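Local atomic coordinates of prolyl 4-hydroxylase (Phytophthora capsici LT1534, PDB entry 6IUQ), a protein that probably hydroxylates proline residues at C4 as an iron(II)- and 2-oxoglutarate-dependent oxygenase built on a double-stranded beta-helix core. Residues A[46-51]-A[107-112]; A[50-55]-A[170-175]; A[188-191]-A[195-198]; A[256-261]-A[320-325]; A[307-310]-A[314-317]. One frame throughout, in Å; residues are numbered along the deposited sequence.

Contact 1. Residues A[46-51]-A[107-112]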
# COMPACT_ATOMS: atom_id res chain seq x y z
N HIS A 46 20.61 -4.35 -7.07
CA HIS A 46 20.61 -5.64 -6.41
C HIS A 46 21.48 -5.70 -5.16
O HIS A 46 21.10 -6.32 -4.16
CB HIS A 46 21.07 -6.73 -7.39
CG HIS A 46 20.97 -8.11 -6.83
ND1 HIS A 46 22.03 -8.73 -6.20
CD2 HIS A 46 19.93 -8.96 -6.75
CE1 HIS A 46 21.65 -9.92 -5.78
NE2 HIS A 46 20.38 -10.08 -6.09
N GLY A 47 22.64 -5.06 -5.20
CA GLY A 47 23.54 -5.08 -4.05
C GLY A 47 22.89 -4.39 -2.87
O GLY A 47 22.82 -4.93 -1.77
N TRP A 48 22.39 -3.18 -3.12
CA TRP A 48 21.80 -2.35 -2.07
C TRP A 48 20.55 -3.01 -1.48
O TRP A 48 20.42 -3.11 -0.26
CB TRP A 48 21.49 -0.96 -2.64
CG TRP A 48 21.14 0.10 -1.63
CD1 TRP A 48 21.22 0.01 -0.26
CD2 TRP A 48 20.64 1.42 -1.91
NE1 TRP A 48 20.79 1.19 0.32
CE2 TRP A 48 20.43 2.06 -0.68
CE3 TRP A 48 20.34 2.10 -3.09
CZ2 TRP A 48 19.94 3.36 -0.59
CZ3 TRP A 48 19.85 3.38 -3.01
CH2 TRP A 48 19.65 4.00 -1.76
N ALA A 49 19.64 -3.50 -2.33
CA ALA A 49 18.51 -4.29 -1.85
C ALA A 49 18.94 -5.52 -1.03
O ALA A 49 18.32 -5.82 -0.01
CB ALA A 49 17.64 -4.73 -3.02
N SER A 50 19.98 -6.21 -1.46
CA SER A 50 20.50 -7.36 -0.70
C SER A 50 21.00 -6.96 0.68
O SER A 50 20.76 -7.66 1.68
CB SER A 50 21.63 -8.06 -1.45
OG SER A 50 21.16 -8.73 -2.59
N ALA A 51 21.74 -5.86 0.73
CA ALA A 51 22.24 -5.31 1.99
C ALA A 51 21.11 -5.03 2.99
O ALA A 51 21.22 -5.37 4.17
CB ALA A 51 23.02 -4.05 1.73
N VAL A 107 21.54 -1.08 12.63
CA VAL A 107 21.42 -1.44 11.21
C VAL A 107 21.64 -0.26 10.26
O VAL A 107 20.68 0.39 9.82
CB VAL A 107 20.05 -2.08 10.93
CG1 VAL A 107 20.07 -3.57 11.29
CG2 VAL A 107 18.94 -1.35 11.70
N PRO A 108 22.91 0.01 9.92
CA PRO A 108 23.32 1.22 9.20
C PRO A 108 22.62 1.49 7.87
O PRO A 108 22.30 2.66 7.58
CB PRO A 108 24.83 0.99 8.97
CG PRO A 108 25.24 0.09 10.08
CD PRO A 108 24.06 -0.84 10.27
N GLU A 109 22.40 0.46 7.06
CA GLU A 109 21.72 0.70 5.79
C GLU A 109 20.24 0.99 6.02
O GLU A 109 19.64 1.80 5.32
CB GLU A 109 21.89 -0.50 4.84
CG GLU A 109 23.34 -0.80 4.48
CD GLU A 109 24.09 0.43 3.96
OE1 GLU A 109 23.50 1.23 3.18
OE2 GLU A 109 25.27 0.60 4.34
N LEU A 110 19.63 0.33 7.00
CA LEU A 110 18.24 0.62 7.31
C LEU A 110 18.13 2.00 7.96
O LEU A 110 17.16 2.71 7.72
CB LEU A 110 17.63 -0.45 8.20
CG LEU A 110 17.34 -1.78 7.51
CD1 LEU A 110 16.96 -2.87 8.52
CD2 LEU A 110 16.26 -1.61 6.45
N ASP A 111 19.13 2.39 8.75
CA ASP A 111 19.13 3.70 9.38
C ASP A 111 19.26 4.79 8.33
O ASP A 111 18.54 5.78 8.35
CB ASP A 111 20.26 3.79 10.41
CG ASP A 111 20.18 5.05 11.28
OD1 ASP A 111 19.19 5.83 11.15
OD2 ASP A 111 21.10 5.26 12.10
N ALA A 112 20.19 4.62 7.39
CA ALA A 112 20.33 5.53 6.27
C ALA A 112 19.07 5.59 5.40
O ALA A 112 18.73 6.64 4.86
CB ALA A 112 21.53 5.13 5.41
O HOH W 1 20.94 2.31 3.12
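Trp48 and Glu109 meet through a shared water in this helix-helix packing, which sets helix 46-61 against the start of helix 108-115 beside the double-stranded beta-helix core. Indole NE1 of Trp48 lies 3.9 Å from Glu109 OE1, and the water between them accepts from NE1 at 3.0 Å, in the plane of the ring. It donates both its hydrogens to Glu109, one to OE1 at 2.8 Å and one to the backbone O, so a single water ties the indole to the side chain and main chain of one residue. A bend at chi2 (-53°) turns the carboxylate toward water and indole, its plane 82° from that of the ring. Its other oxygen, OE2, forms a salt bridge with Arg15, which would favour the charged form of the acid. Apolar contact is slight: Ala51 CB approaches Glu109 CG at 4.3 Å, where the two backbones come nearest. Further along helix 46-61, the carboxylate of Glu55 takes the N-H groups of Glu109 and Leu110 in the first turn of helix 108-115. His46 O accepts from Ser50 N and, on the opposite face of its carbonyl plane, from Ser50 OG at 2.9 Å.

Contact 2. Residues A[50-55]-A[170-175]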
# COMPACT_ATOMS: atom_id res chain seq x y z
N SER A 50 19.98 -6.21 -1.46
CA SER A 50 20.50 -7.36 -0.70
C SER A 50 21.00 -6.96 0.68
O SER A 50 20.76 -7.66 1.68
CB SER A 50 21.63 -8.06 -1.45
OG SER A 50 21.16 -8.73 -2.59
N ALA A 51 21.74 -5.86 0.73
CA ALA A 51 22.24 -5.31 1.99
C ALA A 51 21.11 -5.03 2.99
O ALA A 51 21.22 -5.37 4.17
CB ALA A 51 23.02 -4.05 1.73
N LEU A 52 20.02 -4.41 2.53
CA LEU A 52 18.89 -4.08 3.39
C LEU A 52 18.24 -5.37 3.92
O LEU A 52 17.90 -5.46 5.10
CB LEU A 52 17.86 -3.22 2.64
CG LEU A 52 18.31 -1.78 2.28
CD1 LEU A 52 17.39 -1.14 1.24
CD2 LEU A 52 18.37 -0.92 3.52
N LEU A 53 18.11 -6.37 3.04
CA LEU A 53 17.55 -7.67 3.40
C LEU A 53 18.40 -8.37 4.46
O LEU A 53 17.87 -8.92 5.42
CB LEU A 53 17.40 -8.59 2.16
CG LEU A 53 16.94 -10.04 2.36
CD1 LEU A 53 15.59 -10.12 3.07
CD2 LEU A 53 16.90 -10.83 1.03
N GLU A 54 19.72 -8.35 4.28
CA GLU A 54 20.62 -8.96 5.26
C GLU A 54 20.41 -8.35 6.65
O GLU A 54 20.26 -9.07 7.64
CB GLU A 54 22.09 -8.82 4.83
CG GLU A 54 22.46 -9.74 3.65
CD GLU A 54 23.93 -9.64 3.23
OE1 GLU A 54 24.81 -9.87 4.09
OE2 GLU A 54 24.20 -9.35 2.03
N GLU A 55 20.33 -7.02 6.71
CA GLU A 55 20.10 -6.36 7.99
C GLU A 55 18.75 -6.76 8.58
O GLU A 55 18.61 -6.93 9.78
CB GLU A 55 20.20 -4.84 7.84
CG GLU A 55 21.62 -4.39 7.54
CD GLU A 55 21.80 -2.88 7.56
OE1 GLU A 55 20.80 -2.12 7.68
OE2 GLU A 55 22.97 -2.45 7.44
N CYS A 170 4.57 3.17 0.29
CA CYS A 170 5.74 2.77 -0.45
C CYS A 170 6.22 1.41 0.01
O CYS A 170 6.66 1.25 1.15
CB CYS A 170 6.86 3.80 -0.31
SG CYS A 170 8.39 3.21 -1.10
N LEU A 171 6.11 0.43 -0.88
CA LEU A 171 6.46 -0.95 -0.56
C LEU A 171 7.74 -1.36 -1.27
O LEU A 171 7.85 -1.24 -2.49
CB LEU A 171 5.31 -1.88 -0.93
CG LEU A 171 3.99 -1.70 -0.15
CD1 LEU A 171 2.86 -2.45 -0.80
CD2 LEU A 171 4.15 -2.22 1.25
N LEU A 172 8.72 -1.84 -0.51
CA LEU A 172 9.91 -2.44 -1.09
C LEU A 172 9.93 -3.94 -0.84
O LEU A 172 9.97 -4.40 0.31
CB LEU A 172 11.19 -1.82 -0.51
CG LEU A 172 12.50 -2.52 -0.94
CD1 LEU A 172 12.67 -2.63 -2.44
CD2 LEU A 172 13.71 -1.84 -0.33
N TYR A 173 9.89 -4.70 -1.94
CA TYR A 173 9.85 -6.16 -1.86
C TYR A 173 11.26 -6.75 -1.99
O TYR A 173 12.11 -6.24 -2.72
CB TYR A 173 8.91 -6.72 -2.93
CG TYR A 173 7.46 -6.38 -2.62
CD1 TYR A 173 6.86 -6.87 -1.47
CD2 TYR A 173 6.73 -5.54 -3.45
CE1 TYR A 173 5.56 -6.56 -1.16
CE2 TYR A 173 5.43 -5.21 -3.15
CZ TYR A 173 4.84 -5.73 -2.00
OH TYR A 173 3.55 -5.42 -1.67
N LEU A 174 11.49 -7.83 -1.25
CA LEU A 174 12.83 -8.34 -1.04
C LEU A 174 12.87 -9.86 -1.03
O LEU A 174 13.49 -10.47 -0.16
CB LEU A 174 13.38 -7.78 0.28
CG LEU A 174 13.66 -6.28 0.33
CD1 LEU A 174 13.99 -5.80 1.72
CD2 LEU A 174 14.81 -5.92 -0.59
N ASN A 175 12.21 -10.48 -2.00
CA ASN A 175 12.19 -11.93 -2.11
C ASN A 175 12.89 -12.39 -3.39
O ASN A 175 12.34 -12.26 -4.50
CB ASN A 175 10.74 -12.43 -2.06
CG ASN A 175 9.93 -11.75 -0.95
OD1 ASN A 175 10.17 -11.98 0.25
ND2 ASN A 175 9.00 -10.88 -1.35
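Leu53 reaches from helix 46-61 to the end of strand 166-173 and settles against Leu174, just past the strand. Its CB starts toward the sheet, and CG stands opposite the backbone N across the CA-CB bond (chi1 175°), which extends both methyls toward segment 170-175. The two methyls straddle Leu174 O, with CD2 at 3.6 Å and CD1 at 3.9 Å from it, and CD1 also packs 4.3 Å from Leu174 CB. Tyr225 of strand 224-232 also touches Leu53.

One residue earlier, Leu52 sends CD1 to CD2 of Leu172 at 4.1 Å, the two side chains crossing at about a right angle. Leu52 also lies on Glu109, Leu110 and Leu113 of helix 108-115, and Leu172 on Phe44 and Val205. The helix thus packs against the end of strand 166-173 in the main antiparallel sheet of the double-stranded beta-helix fold, where backbone bonds pair Leu172 with Leu227 and Tyr173 with Arg204. The side-chain contacts between the segments are buried and apolar, with methyls also against the Leu174 carbonyl, and none is a hydrogen bond, consistent with van der Waals packing and burial holding helix to strand.

Contact 3. Residues A[188-191]-A[195-198]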
# COMPACT_ATOMS: atom_id res chain seq x y z
N LEU A 188 -4.14 -5.05 -6.23
CA LEU A 188 -4.67 -3.70 -6.21
C LEU A 188 -6.02 -3.68 -6.89
O LEU A 188 -6.23 -4.41 -7.86
CB LEU A 188 -3.72 -2.72 -6.92
CG LEU A 188 -2.24 -2.78 -6.53
CD1 LEU A 188 -1.40 -1.92 -7.49
CD2 LEU A 188 -2.02 -2.33 -5.09
N PHE A 189 -6.92 -2.83 -6.39
CA PHE A 189 -8.23 -2.66 -7.02
C PHE A 189 -8.48 -1.20 -7.37
O PHE A 189 -9.23 -0.52 -6.67
CB PHE A 189 -9.36 -3.15 -6.10
CG PHE A 189 -9.30 -4.61 -5.77
CD1 PHE A 189 -9.77 -5.56 -6.67
CD2 PHE A 189 -8.79 -5.04 -4.55
CE1 PHE A 189 -9.73 -6.93 -6.36
CE2 PHE A 189 -8.75 -6.41 -4.23
CZ PHE A 189 -9.22 -7.36 -5.15
N PRO A 190 -7.83 -0.70 -8.43
CA PRO A 190 -8.19 0.65 -8.90
C PRO A 190 -9.71 0.68 -9.11
O PRO A 190 -10.22 -0.20 -9.80
CB PRO A 190 -7.41 0.81 -10.22
CG PRO A 190 -6.38 -0.27 -10.20
CD PRO A 190 -6.89 -1.39 -9.34
N PHE A 191 -10.40 1.65 -8.50
CA PHE A 191 -11.83 1.51 -8.25
C PHE A 191 -12.61 1.32 -9.55
O PHE A 191 -12.53 2.15 -10.46
CB PHE A 191 -12.34 2.74 -7.46
CG PHE A 191 -13.62 2.48 -6.66
CD1 PHE A 191 -13.62 1.59 -5.60
CD2 PHE A 191 -14.78 3.17 -6.94
CE1 PHE A 191 -14.77 1.37 -4.86
CE2 PHE A 191 -15.95 2.94 -6.20
CZ PHE A 191 -15.93 2.05 -5.16
N PRO A 195 -8.63 -5.59 -11.64
CA PRO A 195 -7.64 -5.69 -10.57
C PRO A 195 -6.23 -5.86 -11.13
O PRO A 195 -6.04 -6.33 -12.26
CB PRO A 195 -8.07 -6.94 -9.79
CG PRO A 195 -9.48 -7.19 -10.20
CD PRO A 195 -9.60 -6.70 -11.60
N VAL A 196 -5.24 -5.49 -10.32
CA VAL A 196 -3.86 -5.64 -10.71
C VAL A 196 -3.09 -6.46 -9.67
O VAL A 196 -3.05 -6.11 -8.49
CB VAL A 196 -3.18 -4.28 -10.90
CG1 VAL A 196 -1.74 -4.47 -11.30
CG2 VAL A 196 -3.96 -3.44 -11.93
N THR A 197 -2.49 -7.55 -10.12
CA THR A 197 -1.75 -8.40 -9.22
C THR A 197 -0.25 -8.21 -9.45
O THR A 197 0.24 -8.33 -10.58
CB THR A 197 -2.16 -9.85 -9.40
OG1 THR A 197 -3.57 -9.93 -9.16
CG2 THR A 197 -1.44 -10.74 -8.38
N VAL A 198 0.45 -7.87 -8.38
CA VAL A 198 1.84 -7.48 -8.43
C VAL A 198 2.70 -8.44 -7.60
O VAL A 198 2.56 -8.51 -6.38
CB VAL A 198 2.02 -6.02 -7.91
CG1 VAL A 198 3.47 -5.56 -8.08
CG2 VAL A 198 1.06 -5.08 -8.65
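Leu188 and Val196 form the antiparallel, hydrogen-bonded pair of a beta hairpin, strands 186-189 and 196-198, in the smaller sheet of the double-stranded beta-helix fold. Both backbone groups of each residue are satisfied by the other: Leu188 N gives its hydrogen to Val196 O at 2.7 Å, nearly straight at 172°, and Val196 N returns one to Leu188 O at 2.9 Å. Leu188 O has a further, weaker neighbour in Pro195 CA, at 3.3 Å with an angle of 122° at the hydrogen, a bent CA-H...O contact. Next along the ladder, the backbone of Val198 hydrogen-bonds to Val186, and on the far side of strand 186-189 the backbone of Phe189 pairs with Leu214, so this strand is held from both edges.

Leu188 and Val196 put their side chains on one face of the sheet, over Tyr37 of strand 37-40. There Leu188 CD1 reaches Val198 CG2 at 4.2 Å, and the same leucine packs on His215, an iron ligand; its side chain lies about 8 Å from the metal. Pro190 CG meets Val196 CG2 nearer the turn. Phe189 heads away from the partner strand at CB, yet its ring swings back, bringing CE1 to within 3.8 Å of Pro195 CB.

Contact 4. Residues A[256-261]-A[320-325]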
# COMPACT_ATOMS: atom_id res chain seq x y z
N GLY A 256 -16.62 10.81 -16.82
CA GLY A 256 -15.99 11.85 -16.03
C GLY A 256 -16.34 11.75 -14.56
O GLY A 256 -15.50 11.93 -13.69
N PHE A 257 -17.60 11.45 -14.29
CA PHE A 257 -18.10 11.22 -12.95
C PHE A 257 -17.47 9.97 -12.32
O PHE A 257 -17.07 10.00 -11.16
CB PHE A 257 -19.63 11.09 -12.99
CG PHE A 257 -20.23 10.58 -11.71
CD1 PHE A 257 -20.36 9.22 -11.47
CD2 PHE A 257 -20.69 11.47 -10.75
CE1 PHE A 257 -20.92 8.75 -10.29
CE2 PHE A 257 -21.27 11.01 -9.57
CZ PHE A 257 -21.39 9.65 -9.34
N LEU A 258 -17.40 8.87 -13.07
CA LEU A 258 -16.77 7.65 -12.56
C LEU A 258 -15.29 7.88 -12.31
O LEU A 258 -14.73 7.38 -11.33
CB LEU A 258 -16.97 6.49 -13.53
CG LEU A 258 -18.45 6.09 -13.62
CD1 LEU A 258 -18.71 4.98 -14.65
CD2 LEU A 258 -18.95 5.69 -12.24
N GLU A 259 -14.66 8.68 -13.18
CA GLU A 259 -13.24 8.98 -13.08
C GLU A 259 -12.91 9.80 -11.82
O GLU A 259 -11.92 9.52 -11.15
CB GLU A 259 -12.78 9.70 -14.35
CG GLU A 259 -11.28 9.65 -14.63
CD GLU A 259 -10.75 8.27 -15.06
OE1 GLU A 259 -11.44 7.23 -14.93
OE2 GLU A 259 -9.60 8.25 -15.52
N ARG A 260 -13.75 10.77 -11.46
CA ARG A 260 -13.56 11.49 -10.19
C ARG A 260 -13.74 10.55 -8.98
O ARG A 260 -13.06 10.68 -7.97
CB ARG A 260 -14.52 12.68 -10.06
CG ARG A 260 -14.29 13.77 -11.09
CD ARG A 260 -14.92 15.11 -10.69
NE ARG A 260 -16.33 14.99 -10.32
CZ ARG A 260 -17.34 14.95 -11.19
NH1 ARG A 260 -17.10 15.00 -12.50
NH2 ARG A 260 -18.59 14.84 -10.75
N LEU A 261 -14.67 9.61 -9.11
CA LEU A 261 -14.92 8.62 -8.06
C LEU A 261 -13.70 7.73 -7.86
O LEU A 261 -13.28 7.50 -6.73
CB LEU A 261 -16.16 7.78 -8.41
CG LEU A 261 -16.64 6.71 -7.43
CD1 LEU A 261 -16.64 7.24 -5.99
CD2 LEU A 261 -18.04 6.26 -7.81
N GLN A 320 -25.17 -0.79 -6.64
CA GLN A 320 -25.46 -1.76 -7.70
C GLN A 320 -25.13 -1.22 -9.10
O GLN A 320 -24.67 -1.97 -9.95
CB GLN A 320 -26.94 -2.20 -7.67
CG GLN A 320 -27.31 -3.17 -6.54
CD GLN A 320 -27.04 -4.64 -6.88
OE1 GLN A 320 -26.05 -4.97 -7.53
NE2 GLN A 320 -27.93 -5.52 -6.44
N ARG A 321 -25.38 0.06 -9.33
CA ARG A 321 -24.97 0.69 -10.59
C ARG A 321 -23.46 0.71 -10.72
O ARG A 321 -22.92 0.49 -11.80
CB ARG A 321 -25.52 2.12 -10.69
CG ARG A 321 -27.02 2.15 -10.89
CD ARG A 321 -27.44 3.37 -11.65
NE ARG A 321 -28.88 3.37 -11.86
CZ ARG A 321 -29.49 2.92 -12.95
NH1 ARG A 321 -28.77 2.42 -13.96
NH2 ARG A 321 -30.81 2.96 -13.03
N LEU A 322 -22.76 0.96 -9.62
CA LEU A 322 -21.30 0.90 -9.66
C LEU A 322 -20.84 -0.51 -9.93
O LEU A 322 -19.88 -0.72 -10.67
CB LEU A 322 -20.68 1.43 -8.36
CG LEU A 322 -21.04 2.88 -8.06
CD1 LEU A 322 -20.42 3.32 -6.76
CD2 LEU A 322 -20.60 3.79 -9.19
N ARG A 323 -21.51 -1.49 -9.34
CA ARG A 323 -21.14 -2.88 -9.56
C ARG A 323 -21.36 -3.25 -11.03
O ARG A 323 -20.58 -4.00 -11.61
CB ARG A 323 -21.91 -3.81 -8.64
CG ARG A 323 -21.45 -3.70 -7.20
CD ARG A 323 -22.36 -4.46 -6.27
NE ARG A 323 -22.51 -5.82 -6.74
CZ ARG A 323 -21.71 -6.83 -6.43
NH1 ARG A 323 -20.68 -6.65 -5.61
NH2 ARG A 323 -21.95 -8.03 -6.94
N ASP A 324 -22.40 -2.70 -11.63
CA ASP A 324 -22.66 -2.89 -13.06
C ASP A 324 -21.55 -2.29 -13.96
O ASP A 324 -21.17 -2.88 -14.97
CB ASP A 324 -24.01 -2.28 -13.43
CG ASP A 324 -25.17 -3.19 -13.06
OD1 ASP A 324 -25.02 -4.43 -13.18
OD2 ASP A 324 -26.24 -2.67 -12.64
N VAL A 325 -21.05 -1.12 -13.60
CA VAL A 325 -19.94 -0.51 -14.31
C VAL A 325 -18.70 -1.40 -14.24
O VAL A 325 -17.99 -1.60 -15.22
CB VAL A 325 -19.59 0.87 -13.74
CG1 VAL A 325 -18.32 1.39 -14.37
CG2 VAL A 325 -20.75 1.85 -13.94
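Leu258 and Leu322, with Val325 beside them, carry most of this helix-helix packing between helices 254-262 and 313-328, in the helical part that follows the beta-helix strands. Segments 256-261 and 320-325 cross nearly at right angles (98°), and their axes stay 12.7 Å apart, so the join is made by branch ends. Leu258 contributes both its methyls: CD1 meets Val325 CG1 at 3.6 Å with CG2 close behind, the two side chains reaching for each other tip to tip, and CD2 touches Leu322 CD2 at 4.0 Å as the two leucines lie alongside each other, pointing opposite ways. With CG set opposite its carbonyl carbon (chi1 -66°), Leu258 spreads its fork over both partners, one turn apart on the second helix.

Leu322 leaves its own helix at a slant, but its methyls bend nearer and gather two leucines of the first helix. Leu270 in a loop also packs on it, and Leu192 touches Leu258. Leu261 closes the apolar patch one turn after Leu258 along the helix, its CD2 resting 3.8 Å from CD2 of Leu322.

Contact 5. Residues A[307-310]-A[314-317]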
# COMPACT_ATOMS: atom_id res chain seq x y z
N GLU A 307 -25.66 -5.57 5.31
CA GLU A 307 -27.11 -5.52 5.47
C GLU A 307 -27.59 -4.08 5.68
O GLU A 307 -28.63 -3.70 5.17
CB GLU A 307 -27.57 -6.42 6.63
CG GLU A 307 -29.07 -6.35 6.93
CD GLU A 307 -29.95 -6.83 5.79
OE1 GLU A 307 -29.47 -7.63 4.95
OE2 GLU A 307 -31.13 -6.41 5.72
N ASN A 308 -26.83 -3.28 6.43
CA ASN A 308 -27.09 -1.83 6.58
C ASN A 308 -27.13 -1.11 5.23
O ASN A 308 -27.98 -0.27 4.99
CB ASN A 308 -26.04 -1.17 7.46
CG ASN A 308 -26.18 -1.54 8.92
OD1 ASN A 308 -27.23 -2.02 9.36
ND2 ASN A 308 -25.12 -1.30 9.69
N VAL A 309 -26.19 -1.45 4.35
CA VAL A 309 -26.22 -0.91 3.02
C VAL A 309 -27.50 -1.32 2.32
O VAL A 309 -28.18 -0.47 1.75
CB VAL A 309 -25.00 -1.34 2.19
CG1 VAL A 309 -25.22 -1.04 0.72
CG2 VAL A 309 -23.75 -0.63 2.69
N LYS A 310 -27.86 -2.61 2.37
CA LYS A 310 -29.05 -3.09 1.66
C LYS A 310 -30.35 -2.45 2.18
O LYS A 310 -31.29 -2.27 1.42
CB LYS A 310 -29.16 -4.62 1.75
CG LYS A 310 -28.00 -5.35 1.08
CD LYS A 310 -28.31 -6.81 0.78
CE LYS A 310 -27.03 -7.61 0.47
NZ LYS A 310 -26.22 -6.99 -0.64
N PRO A 314 -31.52 3.97 -1.41
CA PRO A 314 -30.81 4.80 -2.40
C PRO A 314 -29.32 4.48 -2.50
O PRO A 314 -28.78 4.35 -3.60
CB PRO A 314 -31.03 6.24 -1.89
CG PRO A 314 -32.26 6.16 -1.05
CD PRO A 314 -32.23 4.79 -0.41
N LEU A 315 -28.66 4.34 -1.36
CA LEU A 315 -27.26 3.93 -1.35
C LEU A 315 -27.07 2.59 -2.08
O LEU A 315 -26.17 2.45 -2.90
CB LEU A 315 -26.74 3.84 0.09
CG LEU A 315 -25.29 3.44 0.26
CD1 LEU A 315 -24.33 4.40 -0.48
CD2 LEU A 315 -24.97 3.40 1.75
N TYR A 316 -27.95 1.62 -1.81
CA TYR A 316 -27.88 0.31 -2.46
C TYR A 316 -28.04 0.37 -3.97
O TYR A 316 -27.28 -0.28 -4.69
CB TYR A 316 -28.94 -0.63 -1.88
CG TYR A 316 -28.84 -2.06 -2.36
CD1 TYR A 316 -27.76 -2.86 -2.02
CD2 TYR A 316 -29.86 -2.63 -3.13
CE1 TYR A 316 -27.67 -4.19 -2.45
CE2 TYR A 316 -29.79 -3.96 -3.57
CZ TYR A 316 -28.69 -4.73 -3.22
OH TYR A 316 -28.62 -6.05 -3.64
N GLY A 317 -29.04 1.10 -4.47
CA GLY A 317 -29.20 1.28 -5.91
C GLY A 317 -27.95 1.89 -6.54
O GLY A 317 -27.53 1.51 -7.63
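Tyr316 extends its ring from helix 313-328 to lie beside Lys310. Its CG is trans to the backbone N (chi1 -173°), which carries the ring off its own helix and over the end of the preceding one. Tyr316 CB rests 3.7 Å from Val309 O, and the CD1-CE1 side of the ring runs beside the lysine chain. Lys310 meets it twice: CG approaches CE1 of Tyr316 at 3.7 Å, and, after an extended run through chi2 and chi3, the chain turns at chi4 (-55°) and brings NZ back to CE1 at 3.6 Å. The amine approaches the ring obliquely. It also has a long, weak ion pair with Glu276.

These residues sit where helix 296-311 gives way to helix 313-328, a junction of two consecutive helices with only a short break between them, far from the iron site. Val309, buried, lies between the two helices. Its CG1, trans to the backbone N (chi1 166°), points at the rim of the tyrosine, 4.2 Å from CD1 and near the ring plane, the side chains crossing at about a right angle. Its other methyl, CG2, turns to Leu315 and meets CD2 at 4.3 Å. Leu315 likewise has CG trans to its backbone N, and chi2 directs CD2 toward the valine.

Contacts 1 and 2 lie wholly buried on the same helix, 46-61, which contact 1 joins to helix 108-115 through water and contact 2 to a sheet strand through leucines. Contact 3 belongs to the core near the iron, and alone of the five relies on backbone hydrogen bonds between its segments. Contacts 4 and 5 are only partly buried, on the opposite side of the chain's centre from contact 1, and share helix 313-328, with contact 5 nested inside the loop that contact 4 closes. Phe191 packs on Leu261, so contact 3 touches contact 4. Apolar side chains dominate contacts 2 and 4, whereas contact 5 mixes them with an exposed lysine.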